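PDB 1WDU: TRAS1 ORF2p from Bombyx mori, which serves a telomere-specific non-LTR retrotransposon, its N-terminal endonuclease domain, the part described here, probably cleaving the target DNA. Local coordinates for residues 147-152 / 211-216; 68-73 / 82-87; 20-25 / 239-244; 103-108 / 122-127. The protein carries 1 engineered substitution. All coordinates share one frame; numbering follows the deposited sequence.

Interaction 1 of 4, residues 147-152 / 211-216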
loop_
_atom_site.group_PDB
_atom_site.type_symbol
_atom_site.label_atom_id
_atom_site.label_comp_id
_atom_site.label_asym_id
_atom_site.label_seq_id
_atom_site.Cartn_x
_atom_site.Cartn_y
_atom_site.Cartn_z
ATOM N N LYS A 147 1.577 -4.096 16.783
ATOM C CA LYS A 147 0.602 -3.009 16.765
ATOM C C LYS A 147 1.016 -1.875 15.833
ATOM O O LYS A 147 2.178 -1.769 15.444
ATOM C CB LYS A 147 0.417 -2.438 18.175
ATOM C CG LYS A 147 -0.261 -3.370 19.167
ATOM C CD LYS A 147 -0.458 -2.686 20.519
ATOM C CE LYS A 147 0.879 -2.320 21.168
ATOM N NZ LYS A 147 0.717 -1.684 22.513
ATOM N N ARG A 148 0.051 -1.032 15.475
ATOM C CA ARG A 148 0.317 0.119 14.624
ATOM C C ARG A 148 0.915 -0.236 13.259
ATOM O O ARG A 148 1.837 0.425 12.794
ATOM C CB ARG A 148 1.265 1.069 15.358
ATOM C CG ARG A 148 0.784 1.474 16.734
ATOM C CD ARG A 148 -0.465 2.320 16.629
ATOM N NE ARG A 148 -1.152 2.424 17.911
ATOM C CZ ARG A 148 -2.258 3.130 18.102
ATOM N NH1 ARG A 148 -2.796 3.794 17.090
ATOM N NH2 ARG A 148 -2.829 3.166 19.298
ATOM N N LEU A 149 0.402 -1.279 12.622
ATOM C CA LEU A 149 0.904 -1.665 11.316
ATOM C C LEU A 149 -0.171 -1.526 10.241
ATOM O O LEU A 149 -1.323 -1.886 10.466
ATOM C CB LEU A 149 1.401 -3.120 11.330
ATOM C CG LEU A 149 2.544 -3.544 12.264
ATOM C CD1 LEU A 149 2.965 -4.971 11.908
ATOM C CD2 LEU A 149 3.731 -2.608 12.128
ATOM N N ILE A 150 0.213 -0.986 9.087
ATOM C CA ILE A 150 -0.688 -0.841 7.938
ATOM C C ILE A 150 0.106 -1.217 6.686
ATOM O O ILE A 150 1.178 -0.660 6.433
ATOM C CB ILE A 150 -1.201 0.610 7.730
ATOM C CG1 ILE A 150 -1.932 1.119 8.975
ATOM C CG2 ILE A 150 -2.165 0.643 6.546
ATOM C CD1 ILE A 150 -2.412 2.576 8.846
ATOM N N PHE A 151 -0.422 -2.162 5.913
ATOM C CA PHE A 151 0.230 -2.621 4.693
ATOM C C PHE A 151 -0.671 -2.327 3.525
ATOM O O PHE A 151 -1.884 -2.482 3.619
ATOM C CB PHE A 151 0.452 -4.140 4.682
ATOM C CG PHE A 151 1.412 -4.642 5.716
ATOM C CD1 PHE A 151 1.043 -4.708 7.057
ATOM C CD2 PHE A 151 2.673 -5.110 5.336
ATOM C CE1 PHE A 151 1.918 -5.241 8.009
ATOM C CE2 PHE A 151 3.554 -5.639 6.276
ATOM C CZ PHE A 151 3.172 -5.705 7.620
ATOM N N GLY A 152 -0.067 -1.941 2.411
ATOM C CA GLY A 152 -0.843 -1.666 1.219
ATOM C C GLY A 152 -0.011 -1.949 -0.014
ATOM O O GLY A 152 1.163 -1.563 -0.089
ATOM N N PHE A 211 -4.137 -4.184 4.536
ATOM C CA PHE A 211 -4.426 -4.850 5.794
ATOM C C PHE A 211 -3.644 -4.221 6.928
ATOM O O PHE A 211 -2.630 -3.559 6.703
ATOM C CB PHE A 211 -4.152 -6.361 5.675
ATOM C CG PHE A 211 -2.828 -6.709 5.043
ATOM C CD1 PHE A 211 -1.691 -6.878 5.820
ATOM C CD2 PHE A 211 -2.737 -6.945 3.679
ATOM C CE1 PHE A 211 -0.478 -7.288 5.253
ATOM C CE2 PHE A 211 -1.520 -7.357 3.101
ATOM C CZ PHE A 211 -0.398 -7.527 3.894
ATOM N N CYS A 212 -4.121 -4.421 8.149
ATOM C CA CYS A 212 -3.483 -3.815 9.310
ATOM C C CYS A 212 -3.652 -4.633 10.574
ATOM O O CYS A 212 -4.473 -5.541 10.637
ATOM C CB CYS A 212 -4.107 -2.443 9.559
ATOM S SG CYS A 212 -5.905 -2.545 9.871
ATOM N N THR A 213 -2.873 -4.282 11.589
ATOM C CA THR A 213 -2.960 -4.939 12.885
ATOM C C THR A 213 -4.350 -4.618 13.441
ATOM O O THR A 213 -4.976 -3.642 13.024
ATOM C CB THR A 213 -1.897 -4.394 13.843
ATOM O OG1 THR A 213 -1.883 -2.962 13.760
ATOM C CG2 THR A 213 -0.526 -4.937 13.486
ATOM N N GLU A 214 -4.830 -5.432 14.375
ATOM C CA GLU A 214 -6.158 -5.241 14.969
ATOM C C GLU A 214 -6.392 -3.831 15.515
ATOM O O GLU A 214 -7.423 -3.215 15.241
ATOM C CB GLU A 214 -6.374 -6.278 16.084
ATOM C CG GLU A 214 -7.680 -6.148 16.872
ATOM C CD GLU A 214 -8.910 -6.509 16.056
ATOM O OE1 GLU A 214 -8.926 -7.607 15.456
ATOM O OE2 GLU A 214 -9.866 -5.700 16.022
ATOM N N ASP A 215 -5.426 -3.324 16.276
ATOM C CA ASP A 215 -5.520 -1.998 16.882
ATOM C C ASP A 215 -5.758 -0.853 15.897
ATOM O O ASP A 215 -6.207 0.216 16.293
ATOM C CB ASP A 215 -4.255 -1.713 17.704
ATOM C CG ASP A 215 -3.038 -1.397 16.832
ATOM O OD1 ASP A 215 -2.869 -0.221 16.441
ATOM O OD2 ASP A 215 -2.257 -2.323 16.536
ATOM N N MET A 216 -5.461 -1.065 14.619
ATOM C CA MET A 216 -5.658 -0.011 13.628
ATOM C C MET A 216 -7.118 0.161 13.264
ATOM O O MET A 216 -7.548 1.257 12.899
ATOM C CB MET A 216 -4.815 -0.273 12.383
ATOM C CG MET A 216 -3.340 -0.004 12.616
ATOM S SD MET A 216 -3.093 1.612 13.396
ATOM C CE MET A 216 -3.738 2.703 12.103
#
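In one sheet of this four-layered, DNase I-like alpha/beta sandwich, residues 149-152 run antiparallel to Phe211 and Cys212, beyond which a 3-10 turn, 214-216, closes against Lys147 and Arg148. Phe151 N donates nearly straight to Phe211 O (2.7 Å), and Phe211 N to Phe151 O. Further along, Thr213 N still donates to Leu149 O, but side chains join in: Thr213 OG1 accepts from Leu149 N (3.1 Å, 175°) and donates to Asp215 OD2 from above the carboxylate plane; the same oxygen takes Arg148 N (2.8 Å) on its syn lone pair. Asp215 OD1 hangs over a face of the Arg148 guanidinium, 3.5 Å from NE, a salt bridge of charge alone. An alanine at Asp215 would probably loosen this turn, since Arg148 N and Thr213 OG1 lose their acceptor. Phe151 CB lies over one face of the Phe211 ring, 3.6 Å from its centroid, a CH-pi contact. Helix 131-142 packs on Phe151, strand 116-123 runs parallel beside 149-152, and Ile150 faces strand 237-241.

Interaction 2 of 4, residues 68-73 / 82-87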
loop_
_atom_site.group_PDB
_atom_site.type_symbol
_atom_site.label_atom_id
_atom_site.label_comp_id
_atom_site.label_asym_id
_atom_site.label_seq_id
_atom_site.Cartn_x
_atom_site.Cartn_y
_atom_site.Cartn_z
ATOM N N VAL A 68 7.631 17.017 -1.728
ATOM C CA VAL A 68 7.164 15.697 -1.329
ATOM C C VAL A 68 8.318 14.754 -1.036
ATOM O O VAL A 68 9.199 14.563 -1.873
ATOM C CB VAL A 68 6.320 15.071 -2.445
ATOM C CG1 VAL A 68 5.862 13.681 -2.037
ATOM C CG2 VAL A 68 5.150 15.972 -2.768
ATOM N N ARG A 69 8.313 14.152 0.145
ATOM C CA ARG A 69 9.378 13.223 0.489
ATOM C C ARG A 69 9.002 11.834 -0.017
ATOM O O ARG A 69 7.897 11.343 0.238
ATOM C CB ARG A 69 9.612 13.224 2.004
ATOM C CG ARG A 69 9.979 14.610 2.518
ATOM C CD ARG A 69 10.602 14.623 3.903
ATOM N NE ARG A 69 9.664 14.481 5.019
ATOM C CZ ARG A 69 8.417 14.935 5.033
ATOM N NH1 ARG A 69 7.926 15.558 3.969
ATOM N NH2 ARG A 69 7.674 14.803 6.130
ATOM N N VAL A 70 9.912 11.214 -0.760
ATOM C CA VAL A 70 9.658 9.889 -1.301
ATOM C C VAL A 70 10.663 8.870 -0.790
ATOM O O VAL A 70 11.871 9.084 -0.850
ATOM C CB VAL A 70 9.687 9.899 -2.842
ATOM C CG1 VAL A 70 9.380 8.499 -3.379
ATOM C CG2 VAL A 70 8.671 10.900 -3.368
ATOM N N PHE A 71 10.146 7.758 -0.284
ATOM C CA PHE A 71 10.979 6.686 0.248
ATOM C C PHE A 71 10.749 5.485 -0.633
ATOM O O PHE A 71 9.619 5.020 -0.786
ATOM C CB PHE A 71 10.586 6.408 1.695
ATOM C CG PHE A 71 10.643 7.631 2.548
ATOM C CD1 PHE A 71 9.596 8.553 2.529
ATOM C CD2 PHE A 71 11.793 7.933 3.279
ATOM C CE1 PHE A 71 9.696 9.764 3.214
ATOM C CE2 PHE A 71 11.903 9.145 3.969
ATOM C CZ PHE A 71 10.858 10.060 3.936
ATOM N N GLN A 72 11.831 4.996 -1.221
ATOM C CA GLN A 72 11.757 3.887 -2.147
ATOM C C GLN A 72 12.348 2.581 -1.668
ATOM O O GLN A 72 13.162 2.537 -0.745
ATOM C CB GLN A 72 12.446 4.280 -3.448
ATOM C CG GLN A 72 12.004 5.624 -3.982
ATOM C CD GLN A 72 12.696 5.983 -5.280
ATOM O OE1 GLN A 72 13.916 5.895 -5.385
ATOM N NE2 GLN A 72 11.920 6.398 -6.272
ATOM N N SER A 73 11.914 1.513 -2.323
ATOM C CA SER A 73 12.403 0.182 -2.042
ATOM C C SER A 73 13.718 0.080 -2.817
ATOM O O SER A 73 13.997 0.907 -3.688
ATOM C CB SER A 73 11.401 -0.853 -2.553
ATOM O OG SER A 73 11.152 -0.676 -3.938
ATOM N N LYS A 82 10.107 -0.923 -7.381
ATOM C CA LYS A 82 8.806 -1.574 -7.394
ATOM C C LYS A 82 7.815 -1.013 -6.382
ATOM O O LYS A 82 6.611 -1.120 -6.576
ATOM C CB LYS A 82 8.995 -3.079 -7.184
ATOM C CG LYS A 82 10.003 -3.659 -8.164
ATOM C CD LYS A 82 10.187 -5.148 -7.997
ATOM C CE LYS A 82 11.296 -5.654 -8.913
ATOM N NZ LYS A 82 11.562 -7.094 -8.666
ATOM N N ALA A 83 8.320 -0.404 -5.315
ATOM C CA ALA A 83 7.454 0.161 -4.289
ATOM C C ALA A 83 8.031 1.426 -3.661
ATOM O O ALA A 83 9.246 1.611 -3.573
ATOM C CB ALA A 83 7.184 -0.868 -3.221
ATOM N N ALA A 84 7.141 2.311 -3.235
ATOM C CA ALA A 84 7.568 3.548 -2.619
ATOM C C ALA A 84 6.464 4.146 -1.774
ATOM O O ALA A 84 5.287 3.810 -1.914
ATOM C CB ALA A 84 8.001 4.538 -3.682
ATOM N N ILE A 85 6.863 5.037 -0.880
ATOM C CA ILE A 85 5.912 5.711 -0.030
ATOM C C ILE A 85 6.147 7.216 -0.149
ATOM O O ILE A 85 7.241 7.713 0.125
ATOM C CB ILE A 85 6.056 5.245 1.432
ATOM C CG1 ILE A 85 5.670 3.762 1.533
ATOM C CG2 ILE A 85 5.188 6.102 2.337
ATOM C CD1 ILE A 85 5.816 3.145 2.924
ATOM N N ALA A 86 5.120 7.935 -0.588
ATOM C CA ALA A 86 5.215 9.386 -0.736
ATOM C C ALA A 86 4.517 10.086 0.424
ATOM O O ALA A 86 3.371 9.780 0.762
ATOM C CB ALA A 86 4.584 9.821 -2.054
ATOM N N VAL A 87 5.218 11.023 1.041
ATOM C CA VAL A 87 4.653 11.779 2.142
ATOM C C VAL A 87 4.471 13.213 1.658
ATOM O O VAL A 87 5.447 13.924 1.423
ATOM C CB VAL A 87 5.580 11.754 3.376
ATOM C CG1 VAL A 87 4.941 12.532 4.516
ATOM C CG2 VAL A 87 5.842 10.301 3.806
HETATM O O HOH W 1 12.490 -2.192 -5.813
#
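Residues 69-72 and 83-87 form an antiparallel beta hairpin, with 69-72 an edge strand of the six-stranded sheet of the sandwich. Its first shell is the backbone ladder. Arg69 and Val87 exchange two bonds, the one from Val87 N to Arg69 O being short and almost straight (2.8 Å, 173°). Phe71 and Ile85 form the next hydrogen-bonded pair, with Phe71 N 2.9 Å from Ile85 O.

Side chains then sort by face. Ala84 and Ala86 lie on the same face as Val70 and Gln72; the small methyls suit a buried strand, Ala86 lying against Ala49 and Ile51 of strand 48-52, and Ala84 CB meets Val70 CG1 at 4.2 Å. The other face carries Arg69, Phe71, Ile85 and Val87. There Phe71 CG stands anti to its own carbonyl carbon (chi1 -55°), so the ring turns its edge to Ile85 O and brings CE1 to 3.9 Å from Val87 CG2.

Farther out, Val94 and Gln96 of strand 93-96 and Val108 of strand 105-111 receive Phe71, a large flat group fit to bridge two sheets. Strand 48-52 bonds to the far edge of 83-87. Lys82 lies at the loop end of the hairpin, its NZ in a salt bridge with Glu125. Here Ser73 closes the ladder: its N and its OG both donate to Ala83 O, OG at 3.0 Å on a lone pair, while a water bridges Ser73 OG and Lys82 N.

Interaction 3 of 4, residues 20-25 / 239-244; sequences YRVLQA and FNIRLQ
Four backbone hydrogen bonds frame this contact, in which the N-terminal strand, 20-25, lies antiparallel to the last strand, 239-241, in the six-stranded sheet of the sandwich. Tyr20 and Ile241 exchange two bonds of 3.0 Å, Tyr20 N to Ile241 O and Ile241 N to Tyr20 O, each donor standing above the plane of the carbonyl it meets. Val22 N reaches Phe239 O more directly, at 2.8 Å and nearly along the C=O axis, and Phe239 N returns a longer bond to Val22 O.

The apolar contacts gather on the face that bears Tyr20, Val22, Phe239 and Ile241. Phe239 CG sits in the crowded position between its backbone N and carbonyl carbon (chi1 66°), which swings the ring alongside Val22. Val22 CB then lies over the ring face, 3.8 Å from its centroid, as a CH-pi contact, and Val22 CG1 touches Phe239 CZ at 3.6 Å. Val22 CG2 meets Ile241 CD1 at 3.9 Å. Ile150 of strand 149-154 packs against Phe239 and Ile241, so this face is the interface between the two sheets.

On the opposite face the chemistry is polar. The aliphatic stem of Arg21 runs beside Asn240, CG 3.2 Å from OD1, while Asn240 ND2 makes a weak bond to Asp221. A beta-branched valine and a phenylalanine thus suit the oily side between the sheets, and long or amide side chains the partly exposed one.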
loop_
_atom_site.group_PDB
_atom_site.type_symbol
_atom_site.label_atom_id
_atom_site.label_comp_id
_atom_site.label_asym_id
_atom_site.label_seq_id
_atom_site.Cartn_x
_atom_site.Cartn_y
_atom_site.Cartn_z
ATOM N N TYR A 20 -5.991 11.998 8.307
ATOM C CA TYR A 20 -4.831 11.823 7.441
ATOM C C TYR A 20 -5.270 10.891 6.318
ATOM O O TYR A 20 -5.433 9.695 6.534
ATOM C CB TYR A 20 -3.672 11.179 8.197
ATOM C CG TYR A 20 -2.926 12.126 9.096
ATOM C CD1 TYR A 20 -3.364 12.383 10.394
ATOM C CD2 TYR A 20 -1.787 12.793 8.637
ATOM C CE1 TYR A 20 -2.686 13.286 11.215
ATOM C CE2 TYR A 20 -1.105 13.694 9.443
ATOM C CZ TYR A 20 -1.558 13.938 10.730
ATOM O OH TYR A 20 -0.886 14.838 11.524
ATOM N N ARG A 21 -5.477 11.437 5.126
ATOM C CA ARG A 21 -5.907 10.622 3.999
ATOM C C ARG A 21 -4.741 9.907 3.318
ATOM O O ARG A 21 -3.676 10.492 3.092
ATOM C CB ARG A 21 -6.650 11.483 2.975
ATOM C CG ARG A 21 -7.887 12.170 3.526
ATOM C CD ARG A 21 -8.708 12.811 2.413
ATOM N NE ARG A 21 -9.960 13.379 2.912
ATOM C CZ ARG A 21 -10.037 14.437 3.714
ATOM N NH1 ARG A 21 -8.930 15.056 4.113
ATOM N NH2 ARG A 21 -11.222 14.879 4.115
ATOM N N VAL A 22 -4.953 8.635 2.994
ATOM C CA VAL A 22 -3.927 7.832 2.338
ATOM C C VAL A 22 -4.363 7.341 0.956
ATOM O O VAL A 22 -5.490 6.871 0.780
ATOM C CB VAL A 22 -3.570 6.584 3.182
ATOM C CG1 VAL A 22 -2.492 5.757 2.465
ATOM C CG2 VAL A 22 -3.099 7.003 4.570
ATOM N N LEU A 23 -3.462 7.436 -0.019
ATOM C CA LEU A 23 -3.747 6.954 -1.373
ATOM C C LEU A 23 -2.946 5.670 -1.643
ATOM O O LEU A 23 -1.784 5.575 -1.266
ATOM C CB LEU A 23 -3.358 8.013 -2.417
ATOM C CG LEU A 23 -3.950 9.425 -2.301
ATOM C CD1 LEU A 23 -3.411 10.280 -3.439
ATOM C CD2 LEU A 23 -5.480 9.370 -2.345
ATOM N N GLN A 24 -3.564 4.680 -2.278
ATOM C CA GLN A 24 -2.859 3.442 -2.611
ATOM C C GLN A 24 -3.017 3.234 -4.114
ATOM O O GLN A 24 -4.136 3.159 -4.609
ATOM C CB GLN A 24 -3.446 2.236 -1.864
ATOM C CG GLN A 24 -2.658 0.932 -2.089
ATOM C CD GLN A 24 -3.254 -0.257 -1.350
ATOM O OE1 GLN A 24 -3.472 -0.195 -0.141
ATOM N NE2 GLN A 24 -3.519 -1.351 -2.076
ATOM N N ALA A 25 -1.907 3.133 -4.842
ATOM C CA ALA A 25 -1.998 2.956 -6.286
ATOM C C ALA A 25 -0.774 2.360 -6.959
ATOM O O ALA A 25 0.368 2.669 -6.609
ATOM C CB ALA A 25 -2.331 4.296 -6.948
ATOM N N PHE A 239 -8.294 5.795 1.784
ATOM C CA PHE A 239 -8.818 5.538 3.117
ATOM C C PHE A 239 -8.247 6.568 4.087
ATOM O O PHE A 239 -7.292 7.261 3.759
ATOM C CB PHE A 239 -8.510 4.099 3.580
ATOM C CG PHE A 239 -7.056 3.808 3.793
ATOM C CD1 PHE A 239 -6.268 3.315 2.752
ATOM C CD2 PHE A 239 -6.470 4.007 5.047
ATOM C CE1 PHE A 239 -4.914 3.021 2.958
ATOM C CE2 PHE A 239 -5.111 3.721 5.263
ATOM C CZ PHE A 239 -4.334 3.228 4.219
ATOM N N ASN A 240 -8.832 6.669 5.278
ATOM C CA ASN A 240 -8.381 7.654 6.260
ATOM C C ASN A 240 -7.866 7.075 7.567
ATOM O O ASN A 240 -8.255 5.980 7.977
ATOM C CB ASN A 240 -9.527 8.608 6.613
ATOM C CG ASN A 240 -10.287 9.085 5.401
ATOM O OD1 ASN A 240 -9.771 9.859 4.592
ATOM N ND2 ASN A 240 -11.526 8.619 5.262
ATOM N N ILE A 241 -6.989 7.834 8.215
ATOM C CA ILE A 241 -6.447 7.470 9.518
ATOM C C ILE A 241 -6.823 8.632 10.441
ATOM O O ILE A 241 -6.363 9.761 10.242
ATOM C CB ILE A 241 -4.918 7.330 9.503
ATOM C CG1 ILE A 241 -4.495 6.267 8.488
ATOM C CG2 ILE A 241 -4.432 6.941 10.894
ATOM C CD1 ILE A 241 -2.994 6.081 8.384
ATOM N N ARG A 242 -7.674 8.354 11.426
ATOM C CA ARG A 242 -8.142 9.370 12.369
ATOM C C ARG A 242 -7.645 9.140 13.792
ATOM O O ARG A 242 -6.448 8.958 14.022
ATOM C CB ARG A 242 -9.673 9.404 12.374
ATOM C CG ARG A 242 -10.297 9.851 11.064
ATOM C CD ARG A 242 -11.794 9.601 11.078
ATOM N NE ARG A 242 -12.432 9.905 9.800
ATOM C CZ ARG A 242 -12.555 11.128 9.296
ATOM N NH1 ARG A 242 -12.080 12.173 9.962
ATOM N NH2 ARG A 242 -13.164 11.309 8.130
ATOM N N LEU A 243 -8.584 9.157 14.739
ATOM C CA LEU A 243 -8.292 8.952 16.159
ATOM C C LEU A 243 -9.473 8.357 16.943
ATOM O O LEU A 243 -9.276 7.522 17.827
ATOM C CB LEU A 243 -7.860 10.273 16.797
ATOM C CG LEU A 243 -6.412 10.662 16.497
ATOM C CD1 LEU A 243 -6.134 12.101 16.915
ATOM C CD2 LEU A 243 -5.507 9.700 17.237
ATOM N N GLN A 244 -10.689 8.793 16.612
ATOM C CA GLN A 244 -11.915 8.316 17.261
ATOM C C GLN A 244 -11.707 7.854 18.702
ATOM O O GLN A 244 -11.589 6.656 18.962
ATOM C CB GLN A 244 -12.531 7.183 16.437
#

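Interaction 4 of 4, residues 103-108 / 122-127. With PO4 (phosphate ion), chain C.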
loop_
_atom_site.group_PDB
_atom_site.type_symbol
_atom_site.label_atom_id
_atom_site.label_comp_id
_atom_site.label_asym_id
_atom_site.label_seq_id
_atom_site.Cartn_x
_atom_site.Cartn_y
_atom_site.Cartn_z
ATOM N N ASN A 103 13.660 -4.961 -2.151
ATOM C CA ASN A 103 13.373 -4.654 -3.545
ATOM C C ASN A 103 11.875 -4.734 -3.821
ATOM O O ASN A 103 11.419 -4.319 -4.887
ATOM C CB ASN A 103 14.107 -5.637 -4.468
ATOM C CG ASN A 103 15.624 -5.540 -4.348
ATOM O OD1 ASN A 103 16.315 -5.272 -5.331
ATOM N ND2 ASN A 103 16.147 -5.764 -3.141
ATOM N N ASN A 104 11.115 -5.262 -2.862
ATOM C CA ASN A 104 9.667 -5.403 -3.027
ATOM C C ASN A 104 8.839 -4.646 -2.001
ATOM O O ASN A 104 7.650 -4.405 -2.219
ATOM C CB ASN A 104 9.265 -6.881 -2.991
ATOM C CG ASN A 104 9.809 -7.663 -4.167
ATOM O OD1 ASN A 104 10.913 -8.215 -4.109
ATOM N ND2 ASN A 104 9.043 -7.699 -5.256
ATOM N N ILE A 105 9.444 -4.292 -0.870
ATOM C CA ILE A 105 8.710 -3.551 0.142
ATOM C C ILE A 105 9.523 -2.399 0.707
ATOM O O ILE A 105 10.766 -2.445 0.751
ATOM C CB ILE A 105 8.252 -4.436 1.348
ATOM C CG1 ILE A 105 9.427 -4.696 2.286
ATOM C CG2 ILE A 105 7.633 -5.753 0.862
ATOM C CD1 ILE A 105 9.000 -5.305 3.608
ATOM N N VAL A 106 8.809 -1.351 1.104
ATOM C CA VAL A 106 9.435 -0.192 1.708
ATOM C C VAL A 106 8.609 0.073 2.971
ATOM O O VAL A 106 7.370 0.100 2.946
ATOM C CB VAL A 106 9.464 1.033 0.736
ATOM C CG1 VAL A 106 8.058 1.514 0.422
ATOM C CG2 VAL A 106 10.317 2.156 1.343
ATOM N N VAL A 107 9.314 0.204 4.086
ATOM C CA VAL A 107 8.679 0.408 5.372
ATOM C C VAL A 107 9.066 1.770 5.926
ATOM O O VAL A 107 10.254 2.133 5.980
ATOM C CB VAL A 107 9.110 -0.698 6.371
ATOM C CG1 VAL A 107 8.337 -0.559 7.679
ATOM C CG2 VAL A 107 8.896 -2.082 5.743
ATOM N N VAL A 108 8.053 2.518 6.348
ATOM C CA VAL A 108 8.273 3.847 6.888
ATOM C C VAL A 108 7.322 4.154 8.028
ATOM O O VAL A 108 6.122 3.895 7.922
ATOM C CB VAL A 108 8.098 4.907 5.779
ATOM C CG1 VAL A 108 7.541 6.189 6.352
ATOM C CG2 VAL A 108 9.435 5.157 5.099
ATOM N N TYR A 122 3.996 -2.392 -0.662
ATOM C CA TYR A 122 4.582 -3.597 -1.225
ATOM C C TYR A 122 4.082 -3.924 -2.628
ATOM O O TYR A 122 3.031 -3.455 -3.065
ATOM C CB TYR A 122 4.271 -4.786 -0.320
ATOM C CG TYR A 122 2.800 -5.162 -0.302
ATOM C CD1 TYR A 122 1.937 -4.676 0.685
ATOM C CD2 TYR A 122 2.269 -6.013 -1.278
ATOM C CE1 TYR A 122 0.587 -5.035 0.706
ATOM C CE2 TYR A 122 0.920 -6.372 -1.272
ATOM C CZ TYR A 122 0.086 -5.883 -0.278
ATOM O OH TYR A 122 -1.240 -6.257 -0.287
ATOM N N TYR A 123 4.857 -4.759 -3.310
ATOM C CA TYR A 123 4.541 -5.224 -4.651
ATOM C C TYR A 123 5.146 -6.628 -4.848
ATOM O O TYR A 123 6.354 -6.824 -4.720
ATOM C CB TYR A 123 5.088 -4.258 -5.701
ATOM C CG TYR A 123 4.883 -4.758 -7.113
ATOM C CD1 TYR A 123 5.907 -5.411 -7.798
ATOM C CD2 TYR A 123 3.646 -4.635 -7.741
ATOM C CE1 TYR A 123 5.704 -5.930 -9.066
ATOM C CE2 TYR A 123 3.430 -5.150 -9.004
ATOM C CZ TYR A 123 4.463 -5.797 -9.663
ATOM O OH TYR A 123 4.249 -6.312 -10.916
ATOM N N PHE A 124 4.285 -7.594 -5.149
ATOM C CA PHE A 124 4.700 -8.974 -5.363
ATOM C C PHE A 124 4.539 -9.313 -6.854
ATOM O O PHE A 124 3.427 -9.238 -7.391
ATOM C CB PHE A 124 3.822 -9.913 -4.520
ATOM C CG PHE A 124 3.813 -9.594 -3.033
ATOM C CD1 PHE A 124 2.756 -10.015 -2.234
ATOM C CD2 PHE A 124 4.863 -8.876 -2.439
ATOM C CE1 PHE A 124 2.733 -9.735 -0.873
ATOM C CE2 PHE A 124 4.854 -8.587 -1.078
ATOM C CZ PHE A 124 3.779 -9.020 -0.289
ATOM N N GLU A 125 5.639 -9.677 -7.518
ATOM C CA GLU A 125 5.581 -10.032 -8.938
ATOM C C GLU A 125 4.544 -11.132 -9.099
ATOM O O GLU A 125 4.416 -11.998 -8.233
ATOM C CB GLU A 125 6.917 -10.583 -9.436
ATOM C CG GLU A 125 8.127 -10.134 -8.656
ATOM C CD GLU A 125 8.500 -8.723 -8.972
ATOM O OE1 GLU A 125 8.005 -8.200 -10.001
ATOM O OE2 GLU A 125 9.296 -8.146 -8.197
ATOM N N PRO A 126 3.801 -11.123 -10.216
ATOM C CA PRO A 126 2.778 -12.140 -10.463
ATOM C C PRO A 126 3.404 -13.469 -10.890
ATOM O O PRO A 126 2.761 -14.518 -10.808
ATOM C CB PRO A 126 1.956 -11.522 -11.587
ATOM C CG PRO A 126 3.027 -10.874 -12.411
ATOM C CD PRO A 126 3.876 -10.179 -11.347
ATOM N N ASP A 127 4.657 -13.406 -11.336
ATOM C CA ASP A 127 5.380 -14.580 -11.817
ATOM C C ASP A 127 6.541 -15.037 -10.926
ATOM O O ASP A 127 7.427 -15.753 -11.381
ATOM C CB ASP A 127 5.887 -14.305 -13.239
ATOM C CG ASP A 127 6.784 -13.067 -13.319
ATOM O OD1 ASP A 127 6.557 -12.099 -12.557
ATOM O OD2 ASP A 127 7.714 -13.054 -14.159
HETATM P P PO4 C . 1.423 -5.485 -12.595
HETATM O O1 PO4 C . 2.066 -6.415 -13.685
HETATM O O2 PO4 C . 0.057 -4.960 -12.978
HETATM O O3 PO4 C . 1.523 -6.128 -11.202
HETATM O O4 PO4 C . 2.367 -4.268 -12.534
HETATM O O HOH W 2 12.072 -9.465 -7.113
#
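The mouth of a beta hairpin, strands 105-111 and 116-123, opens here into the loop 124-127 of the DNase I-like fold, beside a phosphate ion. Ile105 and Tyr122 form an antiparallel non-hydrogen-bonded pair, with Ile105 CG2 3.7 Å from Tyr122 CB. One residue on, Tyr123 N donates to Asn104 O at 3.0 Å.

Asn104 does most of the work. Its amide holds the loop through both N-H bonds of ND2, one to Tyr123 O (2.9 Å) nearly along the C=O axis, the other to Glu125 OE2 (3.0 Å) from above the carboxylate plane. Both acceptors lie close to the amide plane, which fixes its rotation. A leucine in place of Asn104 would probably let the loop drift, because both donors to Tyr123 O and Glu125 OE2 would be gone.

Glu125 is also gripped by Lys82, a salt bridge that would probably keep the acid ionised; a water donates to Glu125 OE2 and, weakly, to Asn104 OD1. Tyr122 lays CD2 over one face of the Phe124 ring, which meets that of Tyr133 in helix 131-142, the two planes nearly parallel.

The phosphate, probably from the crystallisation liquor, is also bound by His234 NE2, which is consistent with a place for a DNA phosphate, as in relatives of this fold. Tyr123 CG is anti to its backbone N (chi1 175°), placing the ring so that its OH donates to phosphate O3 at 2.7 Å.

Overall arrangement
From the N terminus, strand 20-25 opens the longest loop, closed only at the other end of the chain by interaction 3. The other three contacts nest inside it, in series, and none crosses another. Interaction 2 closes first, a short hairpin; interaction 4 follows with a second hairpin, and interaction 1 then brings 211-216 back to 147-152. Interactions 2 and 3 lie in the six-stranded sheet, 1 and 4 in the other. The sheets meet where Ile85 CD1 packs on Val106 O and Ile150 on Ile241, and the Lys82-Glu125 salt bridge adds a polar tie. Interactions 1 and 4 join through a probable hydrogen bond from Tyr122 N to Gly152 O in neighbouring strands.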